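Local coordinates for protein Phl p 3 allergen (Phleum pratense, PDB 3FT1) that is a major grass pollen allergen recognised by IgE, a secreted member of the expansin B subfamily built as an expansin C-terminal-type beta-barrel domain, at residues A[21-26]-A[75-80]. Numbering follows the deposited sequence.
Sequences IKYTRP and MRNVFD
Arg25 lays the end of its side chain across the base of Met75, and this van der Waals contact between a guanidinium face and methylene carbons is one half of the contact; the other half runs through a water bound to Tyr23 OH. The closest pair is Arg25 NE with Met75 CG at 3.5 Å, and CB of Met75 sits 3.7 Å above one face of the guanidinium plane, displaced toward its rim. The thioether lies beyond: with chi2 of 69° the methionine chain bends after CG, and the sulphur leads away from the arginine. Arg25 gets there by being straight, CG anti to the backbone N (chi1 -176°) and the chain extended as far as NE, and the two side chains cross at about a right angle. Its charge is answered elsewhere, since NH1 forms a salt bridge with Asp28.

Tyr23 OH and Asn77 OD1 stand 4.4 Å apart, too far for direct bonding, and one water joins them. The phenol donates to this water over 2.7 Å; the water in turn donates to Asn77 OD1 at 2.7 Å and to Met75 O at 2.9 Å. Both of its hydrogens are therefore spent on the 75-80 side, which ties the tyrosine to a backbone carbonyl and a buried amide at once. Rotation of that amide is further restrained because ND2 bonds to Gln98 OE1.

With only 141 Å² buried in all, side chains and water join two unpaired strands of the all-beta expansin C-terminal domain. Strand 16-24 lies between strands 52-56 and 3-8, and the outermost strand 76-83 pairs with 65-71, while Val2 touches both Tyr23 and Asn77, and Tyr23 also packs on Leu30 of strand 30-36 and Ser71 of strand 65-71.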
ATOM      1  N   ILE A  21      -5.347  -3.745  -3.110  1.00 12.39           N
ATOM      2  CA  ILE A  21      -4.100  -3.570  -3.824  1.00 11.33           C
ATOM      3  C   ILE A  21      -4.072  -4.601  -4.941  1.00 13.53           C
ATOM      4  O   ILE A  21      -4.195  -5.803  -4.691  1.00 17.40           O
ATOM      5  CB  ILE A  21      -2.878  -3.757  -2.880  1.00 16.24           C
ATOM      6  CG1 ILE A  21      -2.933  -2.738  -1.735  1.00 23.50           C
ATOM      7  CG2 ILE A  21      -1.569  -3.634  -3.655  1.00 14.13           C
ATOM      8  CD1 ILE A  21      -1.835  -2.906  -0.694  1.00 14.66           C
ATOM      9  N   LYS A  22      -3.946  -4.125  -6.174  1.00  8.56           N
ATOM     10  CA  LYS A  22      -3.825  -5.006  -7.322  1.00 12.86           C
ATOM     11  C   LYS A  22      -2.380  -4.968  -7.785  1.00 20.28           C
ATOM     12  O   LYS A  22      -1.922  -3.976  -8.349  1.00 20.46           O
ATOM     13  CB  LYS A  22      -4.772  -4.560  -8.431  1.00 14.34           C
ATOM     14  CG  LYS A  22      -6.229  -4.850  -8.108  1.00 21.24           C
ATOM     15  CD  LYS A  22      -6.494  -6.355  -8.244  1.00 21.03           C
ATOM     16  CE  LYS A  22      -7.940  -6.718  -7.954  1.00 35.74           C
ATOM     17  NZ  LYS A  22      -8.264  -6.635  -6.506  1.00 34.16           N
ATOM     18  N   TYR A  23      -1.671  -6.062  -7.527  1.00 17.25           N
ATOM     19  CA  TYR A  23      -0.243  -6.153  -7.771  1.00 13.82           C
ATOM     20  C   TYR A  23      -0.030  -7.101  -8.927  1.00 17.12           C
ATOM     21  O   TYR A  23      -0.540  -8.220  -8.922  1.00 17.80           O
ATOM     22  CB  TYR A  23       0.448  -6.692  -6.516  1.00 11.97           C
ATOM     23  CG  TYR A  23       1.927  -6.997  -6.646  1.00 13.19           C
ATOM     24  CD1 TYR A  23       2.882  -6.067  -6.258  1.00 15.50           C
ATOM     25  CD2 TYR A  23       2.368  -8.231  -7.123  1.00 14.44           C
ATOM     26  CE1 TYR A  23       4.238  -6.347  -6.350  1.00 15.85           C
ATOM     27  CE2 TYR A  23       3.723  -8.518  -7.222  1.00 15.17           C
ATOM     28  CZ  TYR A  23       4.649  -7.571  -6.830  1.00 16.25           C
ATOM     29  OH  TYR A  23       5.996  -7.823  -6.921  1.00 14.86           O
ATOM     30  N   THR A  24       0.714  -6.638  -9.920  1.00 14.37           N
ATOM     31  CA  THR A  24       0.961  -7.409 -11.125  1.00 18.01           C
ATOM     32  C   THR A  24       2.454  -7.514 -11.371  1.00 14.18           C
ATOM     33  O   THR A  24       3.110  -6.513 -11.660  1.00 16.20           O
ATOM     34  CB  THR A  24       0.352  -6.709 -12.353  1.00 24.44           C
ATOM     35  OG1 THR A  24      -1.033  -6.440 -12.120  1.00 23.56           O
ATOM     36  CG2 THR A  24       0.497  -7.572 -13.573  1.00 25.12           C
ATOM     37  N   ARG A  25       2.984  -8.730 -11.259  1.00 16.37           N
ATOM     38  CA  ARG A  25       4.363  -9.010 -11.648  1.00 16.56           C
ATOM     39  C   ARG A  25       4.387 -10.398 -12.266  1.00 13.90           C
ATOM     40  O   ARG A  25       4.158 -11.381 -11.576  1.00 15.74           O
ATOM     41  CB  ARG A  25       5.319  -8.969 -10.452  1.00 12.53           C
ATOM     42  CG  ARG A  25       6.773  -9.159 -10.882  1.00 11.79           C
ATOM     43  CD  ARG A  25       7.793  -9.102  -9.753  1.00 12.39           C
ATOM     44  NE  ARG A  25       9.126  -8.979 -10.344  1.00 13.39           N
ATOM     45  CZ  ARG A  25       9.959  -9.994 -10.564  1.00 16.18           C
ATOM     46  NH1 ARG A  25       9.637 -11.229 -10.201  1.00 16.39           N
ATOM     47  NH2 ARG A  25      11.129  -9.769 -11.140  1.00 14.84           N
ATOM     48  N   PRO A  26       4.669 -10.476 -13.569  1.00 16.53           N
ATOM     49  CA  PRO A  26       4.561 -11.753 -14.279  1.00 15.17           C
ATOM     50  C   PRO A  26       5.256 -12.892 -13.542  1.00 14.87           C
ATOM     51  O   PRO A  26       6.423 -12.776 -13.162  1.00 15.12           O
ATOM     52  CB  PRO A  26       5.258 -11.469 -15.613  1.00 16.86           C
ATOM     53  CG  PRO A  26       5.101 -10.010 -15.818  1.00 21.40           C
ATOM     54  CD  PRO A  26       5.150  -9.390 -14.443  1.00 14.77           C
ATOM     55  N   MET A  75      11.190 -10.210  -4.900  1.00 13.30           N
ATOM     56  CA  MET A  75      11.394  -8.929  -5.553  1.00 10.37           C
ATOM     57  C   MET A  75      10.858  -7.806  -4.664  1.00 10.52           C
ATOM     58  O   MET A  75       9.710  -7.849  -4.217  1.00 11.25           O
ATOM     59  CB  MET A  75      10.691  -8.886  -6.910  1.00 13.37           C
ATOM     60  CG  MET A  75      10.693  -7.498  -7.546  1.00 20.55           C
ATOM     61  SD  MET A  75      12.356  -7.002  -8.053  1.00 28.44           S
ATOM     62  CE  MET A  75      12.093  -5.279  -8.454  1.00 29.62           C
ATOM     63  N   ARG A  76      11.698  -6.803  -4.435  1.00 12.05           N
ATOM     64  CA  ARG A  76      11.368  -5.664  -3.582  1.00 11.03           C
ATOM     65  C   ARG A  76      11.055  -4.439  -4.433  1.00 11.95           C
ATOM     66  O   ARG A  76      11.815  -4.087  -5.335  1.00 11.96           O
ATOM     67  CB  ARG A  76      12.562  -5.338  -2.678  1.00 14.42           C
ATOM     68  CG  ARG A  76      12.450  -4.000  -1.948  1.00 15.37           C
ATOM     69  CD  ARG A  76      13.839  -3.503  -1.520  1.00 16.31           C
ATOM     70  NE  ARG A  76      13.811  -2.116  -1.054  1.00 31.47           N
ATOM     71  CZ  ARG A  76      14.022  -1.059  -1.832  1.00 22.86           C
ATOM     72  NH1 ARG A  76      14.287  -1.223  -3.123  1.00 34.87           N
ATOM     73  NH2 ARG A  76      13.976   0.165  -1.321  1.00 25.03           N
ATOM     74  N   ASN A  77       9.944  -3.781  -4.133  1.00 12.41           N
ATOM     75  CA  ASN A  77       9.638  -2.501  -4.749  1.00 10.98           C
ATOM     76  C   ASN A  77       9.146  -1.553  -3.676  1.00 13.24           C
ATOM     77  O   ASN A  77       8.383  -1.948  -2.793  1.00 13.34           O
ATOM     78  CB  ASN A  77       8.562  -2.647  -5.840  1.00 12.09           C
ATOM     79  CG  ASN A  77       9.048  -3.430  -7.035  1.00 13.09           C
ATOM     80  OD1 ASN A  77       9.058  -4.658  -7.021  1.00 15.02           O
ATOM     81  ND2 ASN A  77       9.463  -2.721  -8.082  1.00 10.87           N
ATOM     82  N   VAL A  78       9.602  -0.309  -3.738  1.00 11.40           N
ATOM     83  CA  VAL A  78       9.036   0.728  -2.887  1.00 10.95           C
ATOM     84  C   VAL A  78       8.337   1.765  -3.764  1.00 10.20           C
ATOM     85  O   VAL A  78       8.901   2.249  -4.749  1.00 11.45           O
ATOM     86  CB  VAL A  78      10.104   1.402  -2.013  1.00 13.31           C
ATOM     87  CG1 VAL A  78       9.495   2.569  -1.246  1.00 12.94           C
ATOM     88  CG2 VAL A  78      10.697   0.393  -1.034  1.00 15.42           C
ATOM     89  N   PHE A  79       7.083   2.055  -3.433  1.00 11.46           N
ATOM     90  CA  PHE A  79       6.332   3.089  -4.122  1.00 13.09           C
ATOM     91  C   PHE A  79       6.147   4.245  -3.153  1.00 13.61           C
ATOM     92  O   PHE A  79       5.535   4.086  -2.099  1.00 14.11           O
ATOM     93  CB  PHE A  79       4.984   2.543  -4.595  1.00 13.79           C
ATOM     94  CG  PHE A  79       5.108   1.545  -5.707  1.00 11.68           C
ATOM     95  CD1 PHE A  79       5.062   1.955  -7.031  1.00 14.80           C
ATOM     96  CD2 PHE A  79       5.307   0.201  -5.433  1.00 13.80           C
ATOM     97  CE1 PHE A  79       5.189   1.041  -8.060  1.00 13.31           C
ATOM     98  CE2 PHE A  79       5.437  -0.714  -6.460  1.00 16.23           C
ATOM     99  CZ  PHE A  79       5.384  -0.294  -7.770  1.00 13.52           C
ATOM    100  N   ASP A  80       6.699   5.399  -3.508  1.00 11.05           N
ATOM    101  CA  ASP A  80       6.777   6.520  -2.579  1.00 14.41           C
ATOM    102  C   ASP A  80       5.652   7.531  -2.756  1.00 19.96           C
ATOM    103  O   ASP A  80       5.266   7.858  -3.877  1.00 17.03           O
ATOM    104  CB  ASP A  80       8.139   7.207  -2.689  1.00 21.78           C
ATOM    105  CG  ASP A  80       9.283   6.311  -2.222  1.00 25.45           C
ATOM    106  OD1 ASP A  80       9.452   6.147  -0.996  1.00 20.89           O
ATOM    107  OD2 ASP A  80      10.012   5.772  -3.084  1.00 42.64           O
TER
HETATM  108  O   HOH W   1       7.605  -6.287  -5.427  1.00 14.18           O